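Local coordinates for protein HpuA (Kingella denitrificans ATCC 33394, PDB 5EC6) that probably serves as an outer-membrane lipoprotein receptor that binds haemoglobin so that iron can be taken up from it, at residues P102-M107 against R188-S193; T172-Y177 against D311-T316; P51-K56 against M65-E70. All blocks are in the same frame, centred on the assembly; numbering follows the deposited sequence.

Contact 1. Residues P102-M107 against R188-S193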
ATOM      1  N   PRO A 102      13.770   9.270   2.498  1.00 22.74           N
ATOM      2  CA  PRO A 102      14.228   9.387   3.890  1.00 24.05           C
ATOM      3  C   PRO A 102      13.669   8.241   4.745  1.00 21.82           C
ATOM      4  O   PRO A 102      12.580   7.756   4.429  1.00 23.97           O
ATOM      5  CB  PRO A 102      13.631  10.708   4.337  1.00 26.34           C
ATOM      6  CG  PRO A 102      13.363  11.466   3.083  1.00 27.17           C
ATOM      7  CD  PRO A 102      12.987  10.433   2.059  1.00 24.81           C
ATOM      8  N   ASN A 103      14.389   7.804   5.757  1.00 23.32           N
ATOM      9  CA  ASN A 103      13.944   6.667   6.565  1.00 21.58           C
ATOM     10  C   ASN A 103      13.046   7.006   7.743  1.00 21.70           C
ATOM     11  O   ASN A 103      12.559   6.103   8.420  1.00 21.25           O
ATOM     12  CB  ASN A 103      15.120   5.843   7.040  1.00 21.65           C
ATOM     13  CG  ASN A 103      15.944   5.275   5.901  1.00 22.50           C
ATOM     14  OD1 ASN A 103      15.463   5.024   4.813  1.00 22.99           O
ATOM     15  ND2 ASN A 103      17.196   5.031   6.184  1.00 26.15           N
ATOM     16  N   SER A 104      12.829   8.306   8.001  1.00 21.94           N
ATOM     17  CA  SER A 104      11.990   8.777   9.104  1.00 22.99           C
ATOM     18  C   SER A 104      11.180   9.955   8.615  1.00 21.27           C
ATOM     19  O   SER A 104      11.690  10.780   7.818  1.00 25.86           O
ATOM     20  CB  SER A 104      12.873   9.199  10.291  1.00 25.91           C
ATOM     21  OG  SER A 104      12.088   9.557  11.401  1.00 29.94           O
ATOM     22  N   HIS A 105       9.923  10.038   9.056  1.00 21.88           N
ATOM     23  CA  HIS A 105       8.951  11.016   8.576  1.00 21.57           C
ATOM     24  C   HIS A 105       8.036  11.444   9.708  1.00 22.19           C
ATOM     25  O   HIS A 105       7.629  10.640  10.541  1.00 22.24           O
ATOM     26  CB  HIS A 105       8.081  10.485   7.428  1.00 23.72           C
ATOM     27  CG  HIS A 105       8.824   9.655   6.443  1.00 21.66           C
ATOM     28  ND1 HIS A 105       9.077  10.085   5.169  1.00 21.77           N
ATOM     29  CD2 HIS A 105       9.315   8.394   6.521  1.00 20.23           C
ATOM     30  CE1 HIS A 105       9.742   9.156   4.513  1.00 21.44           C
ATOM     31  NE2 HIS A 105       9.912   8.124   5.321  1.00 20.44           N
ATOM     32  N   PRO A 106       7.721  12.745   9.782  1.00 22.25           N
ATOM     33  CA  PRO A 106       6.724  13.166  10.754  1.00 22.82           C
ATOM     34  C   PRO A 106       5.296  12.730  10.359  1.00 21.36           C
ATOM     35  O   PRO A 106       4.966  12.741   9.184  1.00 23.18           O
ATOM     36  CB  PRO A 106       6.842  14.711  10.690  1.00 23.09           C
ATOM     37  CG  PRO A 106       7.227  15.003   9.287  1.00 24.64           C
ATOM     38  CD  PRO A 106       8.156  13.852   8.903  1.00 24.19           C
ATOM     39  N   MET A 107       4.477  12.354  11.325  1.00 20.41           N
ATOM     40  CA  MET A 107       3.079  12.058  11.089  1.00 21.68           C
ATOM     41  C   MET A 107       2.260  13.316  11.320  1.00 24.85           C
ATOM     42  O   MET A 107       2.637  14.167  12.149  1.00 26.87           O
ATOM     43  CB  MET A 107       2.623  10.969  12.039  1.00 23.59           C
ATOM     44  CG  MET A 107       3.456   9.688  11.915  1.00 22.48           C
ATOM     45  SD  MET A 107       2.928   8.344  13.010  1.00 25.45           S
ATOM     46  CE  MET A 107       1.378   7.839  12.316  1.00 23.62           C
ATOM     47  N   ARG A 188       7.199   8.838  15.127  1.00 29.20           N
ATOM     48  CA  ARG A 188       7.539   9.025  13.727  1.00 25.95           C
ATOM     49  C   ARG A 188       7.239   7.767  12.931  1.00 22.67           C
ATOM     50  O   ARG A 188       7.299   6.647  13.428  1.00 23.52           O
ATOM     51  CB  ARG A 188       8.987   9.404  13.555  1.00 29.84           C
ATOM     52  CG  ARG A 188       9.100  10.909  13.894  1.00 35.41           C
ATOM     53  CD  ARG A 188      10.515  11.330  13.924  1.00 34.62           C
ATOM     54  NE  ARG A 188      11.027  11.634  12.606  1.00 35.25           N
ATOM     55  CZ  ARG A 188      10.792  12.722  11.886  1.00 34.33           C
ATOM     56  NH1 ARG A 188       9.960  13.715  12.288  1.00 33.64           N
ATOM     57  NH2 ARG A 188      11.415  12.813  10.724  1.00 32.95           N
ATOM     58  N   ALA A 189       6.938   8.002  11.692  1.00 21.01           N
ATOM     59  CA  ALA A 189       6.922   6.938  10.718  1.00 20.68           C
ATOM     60  C   ALA A 189       8.323   6.619  10.235  1.00 20.33           C
ATOM     61  O   ALA A 189       9.108   7.517   9.912  1.00 22.27           O
ATOM     62  CB  ALA A 189       6.058   7.366   9.539  1.00 21.05           C
ATOM     63  N   VAL A 190       8.644   5.333  10.153  1.00 18.87           N
ATOM     64  CA  VAL A 190       9.943   4.912   9.708  1.00 18.54           C
ATOM     65  C   VAL A 190       9.748   3.927   8.546  1.00 19.72           C
ATOM     66  O   VAL A 190       8.812   3.125   8.550  1.00 19.79           O
ATOM     67  CB  VAL A 190      10.792   4.306  10.838  1.00 20.51           C
ATOM     68  CG1 VAL A 190      11.158   5.408  11.836  1.00 20.70           C
ATOM     69  CG2 VAL A 190      10.117   3.176  11.587  1.00 19.78           C
ATOM     70  N   THR A 191      10.608   4.055   7.565  1.00 17.79           N
ATOM     71  CA  THR A 191      10.460   3.322   6.299  1.00 17.71           C
ATOM     72  C   THR A 191      11.674   2.503   5.945  1.00 20.23           C
ATOM     73  O   THR A 191      12.836   2.797   6.325  1.00 19.13           O
ATOM     74  CB  THR A 191      10.043   4.247   5.161  1.00 19.90           C
ATOM     75  OG1 THR A 191      10.909   5.418   5.107  1.00 20.01           O
ATOM     76  CG2 THR A 191       8.605   4.674   5.324  1.00 19.23           C
ATOM     77  N   SER A 192      11.425   1.427   5.195  1.00 18.40           N
ATOM     78  CA  SER A 192      12.475   0.556   4.706  1.00 17.79           C
ATOM     79  C   SER A 192      13.376   1.262   3.688  1.00 18.16           C
ATOM     80  O   SER A 192      12.978   2.226   3.046  1.00 19.29           O
ATOM     81  CB  SER A 192      11.848  -0.700   4.081  1.00 18.62           C
ATOM     82  OG  SER A 192      10.967  -0.353   3.048  1.00 16.51           O
ATOM     83  N   SER A 193      14.612   0.769   3.559  1.00 19.63           N
ATOM     84  CA  SER A 193      15.621   1.479   2.750  1.00 21.97           C
ATOM     85  C   SER A 193      15.260   1.491   1.310  1.00 21.69           C
ATOM     86  O   SER A 193      14.894   0.446   0.710  1.00 21.69           O
ATOM     87  CB  SER A 193      17.000   0.868   2.927  1.00 22.55           C
ATOM     88  OG  SER A 193      17.399   0.960   4.278  1.00 24.41           O
TER
HETATM   89  O   HOH W   1      12.942   4.888   3.467  1.00 23.18           O
HETATM   90  O   HOH W   2      18.866   3.303   4.427  1.00 28.13           O

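Contact 2. Residues T172-Y177 against D311-T316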
ATOM      1  N   THR A 172      -0.962 -18.494 -13.067  1.00 16.30           N
ATOM      2  CA  THR A 172       0.315 -19.185 -13.353  1.00 16.62           C
ATOM      3  C   THR A 172       1.508 -18.237 -13.342  1.00 16.75           C
ATOM      4  O   THR A 172       1.366 -17.022 -13.499  1.00 17.07           O
ATOM      5  CB  THR A 172       0.287 -19.904 -14.728  1.00 18.45           C
ATOM      6  OG1 THR A 172       0.198 -18.936 -15.800  1.00 18.00           O
ATOM      7  CG2 THR A 172      -0.909 -20.871 -14.811  1.00 19.84           C
ATOM      8  N   GLY A 173       2.698 -18.785 -13.204  1.00 16.15           N
ATOM      9  CA  GLY A 173       3.910 -18.021 -13.372  1.00 17.08           C
ATOM     10  C   GLY A 173       4.312 -17.268 -12.111  1.00 14.96           C
ATOM     11  O   GLY A 173       4.013 -17.674 -11.035  1.00 15.78           O
ATOM     12  N   LYS A 174       5.046 -16.191 -12.320  1.00 14.81           N
ATOM     13  CA  LYS A 174       5.666 -15.465 -11.219  0.52 14.95           C
ATOM     14  C   LYS A 174       5.519 -13.962 -11.466  1.00 14.55           C
ATOM     15  O   LYS A 174       5.429 -13.505 -12.596  1.00 15.13           O
ATOM     16  CB  LYS A 174       7.138 -15.847 -11.039  0.52 15.48           C
ATOM     17  CG  LYS A 174       7.312 -17.202 -10.365  0.52 15.79           C
ATOM     18  CD  LYS A 174       8.769 -17.657 -10.273  0.52 16.37           C
ATOM     19  CE  LYS A 174       9.585 -16.813  -9.294  0.52 16.87           C
ATOM     20  NZ  LYS A 174      10.979 -17.313  -9.076  0.52 16.62           N
ATOM     21  N   ALA A 175       5.530 -13.215 -10.369  1.00 14.54           N
ATOM     22  CA  ALA A 175       5.601 -11.744 -10.438  1.00 14.60           C
ATOM     23  C   ALA A 175       6.429 -11.213  -9.285  1.00 15.16           C
ATOM     24  O   ALA A 175       6.395 -11.770  -8.189  1.00 16.06           O
ATOM     25  CB  ALA A 175       4.210 -11.175 -10.290  1.00 15.27           C
ATOM     26  N   THR A 176       7.171 -10.160  -9.569  1.00 14.66           N
ATOM     27  CA  THR A 176       8.020  -9.495  -8.593  1.00 15.03           C
ATOM     28  C   THR A 176       7.557  -8.057  -8.398  1.00 15.75           C
ATOM     29  O   THR A 176       7.323  -7.307  -9.352  1.00 16.45           O
ATOM     30  CB  THR A 176       9.478  -9.561  -9.084  1.00 15.83           C
ATOM     31  OG1 THR A 176       9.878 -10.942  -9.132  1.00 15.83           O
ATOM     32  CG2 THR A 176      10.411  -8.837  -8.198  1.00 16.25           C
ATOM     33  N   TYR A 177       7.495  -7.677  -7.124  1.00 14.73           N
ATOM     34  CA  TYR A 177       6.963  -6.394  -6.667  1.00 15.03           C
ATOM     35  C   TYR A 177       8.079  -5.626  -5.938  1.00 16.08           C
ATOM     36  O   TYR A 177       8.904  -6.212  -5.242  1.00 16.63           O
ATOM     37  CB  TYR A 177       5.765  -6.597  -5.736  1.00 15.39           C
ATOM     38  CG  TYR A 177       4.578  -7.281  -6.377  1.00 13.85           C
ATOM     39  CD1 TYR A 177       4.548  -8.682  -6.516  1.00 15.90           C
ATOM     40  CD2 TYR A 177       3.502  -6.550  -6.849  1.00 14.49           C
ATOM     41  CE1 TYR A 177       3.510  -9.311  -7.157  1.00 15.31           C
ATOM     42  CE2 TYR A 177       2.441  -7.158  -7.456  1.00 14.70           C
ATOM     43  CZ  TYR A 177       2.432  -8.536  -7.639  1.00 15.19           C
ATOM     44  OH  TYR A 177       1.366  -9.174  -8.244  1.00 15.50           O
ATOM     45  N   ASP A 311       6.401 -18.470 -16.576  1.00 20.46           N
ATOM     46  CA  ASP A 311       7.503 -18.967 -15.778  1.00 20.34           C
ATOM     47  C   ASP A 311       7.112 -20.265 -15.105  1.00 19.73           C
ATOM     48  O   ASP A 311       6.059 -20.342 -14.485  1.00 20.08           O
ATOM     49  CB  ASP A 311       7.868 -17.900 -14.724  1.00 20.29           C
ATOM     50  CG  ASP A 311       9.225 -18.151 -14.083  1.00 23.71           C
ATOM     51  OD1 ASP A 311       9.662 -19.308 -14.011  1.00 28.74           O
ATOM     52  OD2 ASP A 311       9.895 -17.189 -13.756  1.00 21.26           O
ATOM     53  N   THR A 312       7.943 -21.312 -15.294  1.00 20.00           N
ATOM     54  CA  THR A 312       7.670 -22.605 -14.725  1.00 21.58           C
ATOM     55  C   THR A 312       8.514 -22.887 -13.459  1.00 22.14           C
ATOM     56  O   THR A 312       8.491 -24.009 -12.928  1.00 23.78           O
ATOM     57  CB  THR A 312       7.957 -23.711 -15.765  1.00 23.31           C
ATOM     58  OG1 THR A 312       9.320 -23.606 -16.167  1.00 25.20           O
ATOM     59  CG2 THR A 312       7.032 -23.560 -16.951  1.00 27.13           C
ATOM     60  N   SER A 313       9.215 -21.872 -12.953  0.58 21.58           N
ATOM     61  CA  SER A 313       9.925 -21.985 -11.675  0.58 21.06           C
ATOM     62  C   SER A 313       9.035 -22.467 -10.539  0.58 20.21           C
ATOM     63  O   SER A 313       7.822 -22.157 -10.478  0.58 21.05           O
ATOM     64  CB  SER A 313      10.549 -20.630 -11.318  0.58 20.48           C
ATOM     65  OG  SER A 313      11.138 -20.617 -10.044  0.58 20.23           O
ATOM     66  N   THR A 314       9.642 -23.187  -9.601  1.00 20.38           N
ATOM     67  CA  THR A 314       8.953 -23.539  -8.365  1.00 21.16           C
ATOM     68  C   THR A 314       9.521 -22.831  -7.134  1.00 18.98           C
ATOM     69  O   THR A 314       9.194 -23.184  -5.998  1.00 20.46           O
ATOM     70  CB  THR A 314       9.036 -25.066  -8.123  1.00 23.33           C
ATOM     71  OG1 THR A 314      10.391 -25.455  -8.072  1.00 24.33           O
ATOM     72  CG2 THR A 314       8.341 -25.837  -9.240  1.00 24.90           C
ATOM     73  N   ASP A 315      10.307 -21.767  -7.347  1.00 19.06           N
ATOM     74  CA  ASP A 315      10.819 -21.024  -6.204  1.00 19.24           C
ATOM     75  C   ASP A 315      10.367 -19.539  -6.229  1.00 17.26           C
ATOM     76  O   ASP A 315       9.688 -19.111  -7.171  1.00 18.43           O
ATOM     77  CB  ASP A 315      12.352 -21.151  -6.135  1.00 20.98           C
ATOM     78  CG  ASP A 315      13.077 -20.435  -7.244  1.00 23.25           C
ATOM     79  OD1 ASP A 315      12.662 -19.375  -7.744  1.00 20.08           O
ATOM     80  OD2 ASP A 315      14.148 -20.978  -7.662  1.00 28.33           O
ATOM     81  N   THR A 316      10.677 -18.813  -5.155  1.00 17.55           N
ATOM     82  CA  THR A 316      10.320 -17.393  -5.051  1.00 16.84           C
ATOM     83  C   THR A 316      11.494 -16.475  -5.338  1.00 16.43           C
ATOM     84  O   THR A 316      11.470 -15.309  -4.937  1.00 17.19           O
ATOM     85  CB  THR A 316       9.704 -17.037  -3.714  1.00 18.37           C
ATOM     86  OG1 THR A 316      10.503 -17.551  -2.641  1.00 20.18           O
ATOM     87  CG2 THR A 316       8.283 -17.651  -3.644  1.00 20.92           C
TER
HETATM   88  O   HOH W   3      12.012 -17.502 -12.009  1.00 20.41           O

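Contact 3. Residues P51-K56 against M65-E70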
ATOM      1  N   PRO A  51     -14.960   4.034   0.142  1.00 19.08           N
ATOM      2  CA  PRO A  51     -15.237   4.906  -1.046  1.00 18.36           C
ATOM      3  C   PRO A  51     -16.458   5.810  -0.829  1.00 19.54           C
ATOM      4  O   PRO A  51     -17.466   5.400  -0.223  1.00 18.76           O
ATOM      5  CB  PRO A  51     -15.547   3.895  -2.135  1.00 19.51           C
ATOM      6  CG  PRO A  51     -16.185   2.735  -1.411  1.00 20.61           C
ATOM      7  CD  PRO A  51     -15.527   2.690  -0.044  1.00 21.07           C
ATOM      8  N   PHE A  52     -16.376   7.013  -1.392  1.00 19.09           N
ATOM      9  CA  PHE A  52     -17.432   8.022  -1.279  1.00 20.03           C
ATOM     10  C   PHE A  52     -17.594   8.737  -2.620  1.00 21.71           C
ATOM     11  O   PHE A  52     -16.694   8.774  -3.452  1.00 20.75           O
ATOM     12  CB  PHE A  52     -17.059   9.061  -0.211  1.00 18.97           C
ATOM     13  CG  PHE A  52     -17.211   8.559   1.182  1.00 20.04           C
ATOM     14  CD1 PHE A  52     -16.158   7.864   1.773  1.00 20.00           C
ATOM     15  CD2 PHE A  52     -18.406   8.685   1.847  1.00 21.45           C
ATOM     16  CE1 PHE A  52     -16.281   7.395   3.032  1.00 21.32           C
ATOM     17  CE2 PHE A  52     -18.560   8.164   3.118  1.00 24.26           C
ATOM     18  CZ  PHE A  52     -17.491   7.530   3.701  1.00 22.07           C
ATOM     19  N   THR A  53     -18.778   9.313  -2.790  1.00 20.38           N
ATOM     20  CA  THR A  53     -19.018  10.282  -3.864  1.00 20.46           C
ATOM     21  C   THR A  53     -19.209  11.622  -3.200  1.00 19.93           C
ATOM     22  O   THR A  53     -20.056  11.766  -2.330  1.00 20.91           O
ATOM     23  CB  THR A  53     -20.256   9.848  -4.657  1.00 22.20           C
ATOM     24  OG1 THR A  53     -20.012   8.558  -5.238  1.00 23.85           O
ATOM     25  CG2 THR A  53     -20.553  10.819  -5.815  1.00 23.96           C
ATOM     26  N   ILE A  54     -18.355  12.582  -3.559  1.00 18.51           N
ATOM     27  CA  ILE A  54     -18.247  13.819  -2.843  1.00 18.11           C
ATOM     28  C   ILE A  54     -18.513  14.985  -3.809  1.00 20.59           C
ATOM     29  O   ILE A  54     -17.859  15.096  -4.861  1.00 20.85           O
ATOM     30  CB  ILE A  54     -16.906  13.939  -2.156  1.00 21.40           C
ATOM     31  CG1 ILE A  54     -16.825  12.815  -1.103  1.00 20.19           C
ATOM     32  CG2 ILE A  54     -16.728  15.293  -1.520  1.00 20.98           C
ATOM     33  CD1 ILE A  54     -15.640  12.866  -0.213  1.00 21.00           C
ATOM     34  N   THR A  55     -19.424  15.847  -3.382  1.00 19.13           N
ATOM     35  CA  THR A  55     -19.795  17.049  -4.161  1.00 20.37           C
ATOM     36  C   THR A  55     -19.280  18.272  -3.444  1.00 20.78           C
ATOM     37  O   THR A  55     -19.436  18.426  -2.210  1.00 21.85           O
ATOM     38  CB  THR A  55     -21.305  17.061  -4.377  1.00 19.65           C
ATOM     39  OG1 THR A  55     -21.723  15.889  -5.081  1.00 22.57           O
ATOM     40  CG2 THR A  55     -21.722  18.273  -5.226  1.00 22.14           C
ATOM     41  N   LYS A  56     -18.619  19.158  -4.207  1.00 20.67           N
ATOM     42  CA  LYS A  56     -17.981  20.349  -3.661  1.00 22.73           C
ATOM     43  C   LYS A  56     -18.253  21.521  -4.606  1.00 22.22           C
ATOM     44  O   LYS A  56     -18.363  21.316  -5.783  1.00 19.73           O
ATOM     45  CB  LYS A  56     -16.449  20.231  -3.605  1.00 28.20           C
ATOM     46  CG  LYS A  56     -15.928  18.979  -2.943  1.00 37.01           C
ATOM     47  CD  LYS A  56     -14.409  18.967  -2.889  1.00 40.12           C
ATOM     48  CE  LYS A  56     -13.919  18.071  -1.767  1.00 45.13           C
ATOM     49  NZ  LYS A  56     -12.540  17.595  -2.045  1.00 50.36           N
ATOM     50  N   MET A  65     -21.473  22.892  -9.056  1.00 19.16           N
ATOM     51  CA  MET A  65     -21.091  21.819  -8.102  1.00 20.56           C
ATOM     52  C   MET A  65     -20.342  20.715  -8.854  1.00 18.77           C
ATOM     53  O   MET A  65     -20.779  20.245  -9.928  1.00 21.85           O
ATOM     54  CB  MET A  65     -22.370  21.278  -7.474  1.00 22.00           C
ATOM     55  CG  MET A  65     -23.213  22.322  -6.752  1.00 24.92           C
ATOM     56  SD  MET A  65     -22.352  23.238  -5.503  1.00 26.32           S
ATOM     57  CE  MET A  65     -21.875  21.900  -4.391  1.00 32.34           C
ATOM     58  N   LEU A  66     -19.206  20.320  -8.281  1.00 18.59           N
ATOM     59  CA  LEU A  66     -18.323  19.337  -8.849  1.00 19.30           C
ATOM     60  C   LEU A  66     -18.443  18.033  -8.021  1.00 20.50           C
ATOM     61  O   LEU A  66     -18.225  18.062  -6.820  1.00 21.28           O
ATOM     62  CB  LEU A  66     -16.892  19.838  -8.783  1.00 20.33           C
ATOM     63  CG  LEU A  66     -16.635  21.222  -9.433  1.00 21.04           C
ATOM     64  CD1 LEU A  66     -15.240  21.677  -9.173  1.00 22.42           C
ATOM     65  CD2 LEU A  66     -16.971  21.176 -10.925  1.00 21.99           C
ATOM     66  N   THR A  67     -18.728  16.938  -8.686  1.00 20.15           N
ATOM     67  CA  THR A  67     -18.907  15.649  -8.029  1.00 21.50           C
ATOM     68  C   THR A  67     -17.798  14.700  -8.480  1.00 22.74           C
ATOM     69  O   THR A  67     -17.530  14.557  -9.678  1.00 23.91           O
ATOM     70  CB  THR A  67     -20.262  15.100  -8.363  1.00 22.22           C
ATOM     71  OG1 THR A  67     -21.250  15.986  -7.857  1.00 22.71           O
ATOM     72  CG2 THR A  67     -20.466  13.747  -7.721  1.00 24.03           C
ATOM     73  N   ASN A  68     -17.131  14.061  -7.521  1.00 20.38           N
ATOM     74  CA  ASN A  68     -16.055  13.127  -7.849  1.00 22.97           C
ATOM     75  C   ASN A  68     -16.074  11.972  -6.850  1.00 20.57           C
ATOM     76  O   ASN A  68     -16.478  12.159  -5.741  1.00 21.89           O
ATOM     77  CB  ASN A  68     -14.720  13.836  -7.780  1.00 28.54           C
ATOM     78  CG  ASN A  68     -14.516  14.744  -8.982  1.00 36.54           C
ATOM     79  OD1 ASN A  68     -14.382  14.250 -10.100  1.00 39.06           O
ATOM     80  ND2 ASN A  68     -14.642  16.060  -8.780  1.00 40.93           N
ATOM     81  N   GLN A  69     -15.555  10.841  -7.295  1.00 21.62           N
ATOM     82  CA  GLN A  69     -15.263   9.685  -6.423  1.00 21.25           C
ATOM     83  C   GLN A  69     -14.013   9.923  -5.629  1.00 21.13           C
ATOM     84  O   GLN A  69     -12.994  10.420  -6.162  1.00 22.35           O
ATOM     85  CB  GLN A  69     -15.122   8.442  -7.275  1.00 23.22           C
ATOM     86  CG  GLN A  69     -16.404   8.011  -7.919  1.00 27.76           C
ATOM     87  CD  GLN A  69     -16.243   6.722  -8.730  1.00 30.71           C
ATOM     88  OE1 GLN A  69     -15.167   6.452  -9.340  1.00 32.66           O
ATOM     89  NE2 GLN A  69     -17.271   5.916  -8.712  1.00 34.15           N
ATOM     90  N   GLU A  70     -14.057   9.579  -4.322  1.00 18.90           N
ATOM     91  CA  GLU A  70     -12.910   9.740  -3.462  1.00 19.22           C
ATOM     92  C   GLU A  70     -12.830   8.505  -2.558  1.00 16.88           C
ATOM     93  O   GLU A  70     -13.809   7.780  -2.405  1.00 18.31           O
ATOM     94  CB  GLU A  70     -12.981  10.988  -2.598  1.00 20.34           C
ATOM     95  CG  GLU A  70     -12.986  12.268  -3.437  1.00 24.64           C
ATOM     96  CD  GLU A  70     -12.861  13.540  -2.638  1.00 28.46           C
ATOM     97  OE1 GLU A  70     -12.336  13.529  -1.513  1.00 33.26           O
ATOM     98  OE2 GLU A  70     -13.262  14.604  -3.201  1.00 34.98           O
TER
HETATM   99  O   HOH W   4     -19.905   7.860  -7.679  1.00 39.71           O
HETATM  100  O   HOH W   5     -14.947  15.541  -4.722  1.00 35.37           O
HETATM  101  O   HOH W   6     -12.738  15.707   0.079  1.00 49.23           O

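Contact 1. Residues P102-M107 against R188-S193
Arg188 folds its side chain over the backbone of His105 and Pro106 and ends up gripping Ser104. CB and CG both lie beside the carbonyl of His105, with Arg188 CB 3.5 Å from His105 O. The bend at chi3 (83°) turns NE back onto the serine, and Arg188 NE gives Ser104 OG a short hydrogen bond of 2.6 Å, with the acceptor 15° out of the guanidinium plane. NH2 adds a weak second bond to the same oxygen. Ser104 reaches the arginine because OG stands anti to its backbone N (chi1 -175°). One guanidinium face rests on the backbone: His105 C sits over its centre, Pro106 N nearer the rim, while Arg188 NH1 touches Pro106 CB at 3.6 Å.

The strands themselves pair antiparallel. Strand 188-191 is the short return arm of a beta hairpin whose long arm is strand 174-185, and its other edge joins strand 104-109 to this hairpin among the antiparallel strands of the barrel. The two backbone bonds between His105 and Ala189 mark the hydrogen-bonded pair, next to the non-hydrogen-bonded pair Ser104-Val190. Farther on, Thr191 N gives Asn103 O a hydrogen bond of 3.0 Å.

His105 and Ala189 point to the face away from Ser104 and Val190. The imidazole meets Thr191 in the plane of the ring, His105 NE2 sharing a hydrogen bond of 2.9 Å with Thr191 OG1, and the two side chains cross at about a right angle. ND1 is held by the backbone N of Ile90, which fixes the ring at both nitrogens. Met107 CG packs 4.2 Å from Ala189 CB, near Ile117. At the loop end a water accepts from Asn103 ND2 at 3.0 Å and also bonds Ser193 OG, itself bound to Asn228.

Contact 2. Residues T172-Y177 against D311-T316
Lys174 lays its aliphatic chain across the inner side of the loop 311-316, CD resting 3.6 Å from Ser313 CB and 3.7 Å from Asp311 OD2. Two consecutive side-chain turns shape the loop. Asp311 OD1 accepts from Ser313 N in an Asx turn, on the anti side of the carboxylate, and Ser313 OG accepts from Asp315 N in an ST turn with a nearly straight N-H...O angle of 170°. The case illustrates how a loop without regular structure, shaped by its own turns, can also close on one basic side chain; Asn215 and Asn217 bond its carbonyls as well. The lysine belongs to strand 174-185, which pairs with strands 208-215 and 298-308 in the antiparallel barrel, and the loop follows the last of these.

Lys174 and Ser313 are each deposited in two conformers, and their bonds hold for the one described. The bend at chi3 (69°) turns CE aside, close to the carbonyl oxygen of Asp315. Lys174 NZ gives a hydrogen bond of 2.9 Å to Asp315 O from well above the carbonyl plane, and forms a salt bridge of 3.0 Å with Asp315 OD1, met nearly along its C-O bond. It also gives a hydrogen bond to Ser317 O, just after the loop, and a weak one to Ser313 OG. Asp315 OD1 also bonds Ser317 OG. With so many oxygens around it, NZ would be expected to stay charged.

The carboxylate of Asp311 touches the lysine chain but not its ammonium: OD2 is joined to NZ through a water that accepts from Lys174 NZ at 3.1 Å. At the backbone angles of Gly173 a CB would collide with the carbonyl O of Thr172; its CA makes a CA-H...O contact with Asp311 O, 3.4 Å away.

Contact 3. Residues P51-K56 against M65-E70
Thr55 OG1 and Thr67 OG1 share a hydrogen bond of 2.8 Å across a non-hydrogen-bonded pair of the antiparallel hairpin formed by strands 48-57 and 65-74. This hairpin makes up the middle of a small four-stranded sheet. The two threonine side chains cross obliquely. In Thr67 the first torsion (chi1 -62°) that brings OG1 to this bond also sets CG2 anti to the backbone N, from where it meets its other neighbour on that face, Thr53: the two CG2 atoms press together at 3.5 Å, a little tighter than usual. Thr55 CG2 lies 3.7 Å from Met65 CE, where the doubly bent methionine folds back over the strand opposite.

Underneath runs a regular backbone pattern. Phe52 with Glu70, Ile54 with Asn68 and Lys56 with Leu66 each exchange two N-H...O bonds, all close to 2.9 Å. The CA-H groups of Gln69, Thr67 and Thr55 add contacts to carbonyl oxygens in between.

On the other face Glu70 stretches diagonally past Ile54, with the two side chains at about a right angle and Ile54 CD1 3.6 Å from Glu70 OE1. This methyl thus lies against the carboxylate, while strand 29-31 packs on the isoleucine. The ring of Phe52 leads away from residues 65-70, touching Leu72 farther along the same strand and meeting the ring of Tyr80 at about 90°. Glu70 and Lys56 reach for each other tip to tip in a salt bridge that is weak as a hydrogen bond, Lys56 NZ standing 3.3 Å from Glu70 OE2. A water reinforces it, accepting from Lys56 NZ at 2.8 Å and donating to Glu70 OE1.

How the contacts relate
Contacts 1 and 2 belong to one continuous region of antiparallel strands: strand 174-185, which begins in contact 2, turns directly into strand 188-191 of contact 1. Their segments alternate along the chain, and although their centres are 31 Å apart, their nearest atoms come within about 10 Å without touching. Contact 3 stands apart, in a separate small sheet, and closes before either of the others opens. Its centre lies about 31 Å from that of contact 1 and about 40 Å from that of contact 2, on the opposite side of the chain's centre. No haemoglobin is bound in this apo structure; a glycerol, probably from crystallisation, lies about 4 Å from the Val190 side chain of contact 1.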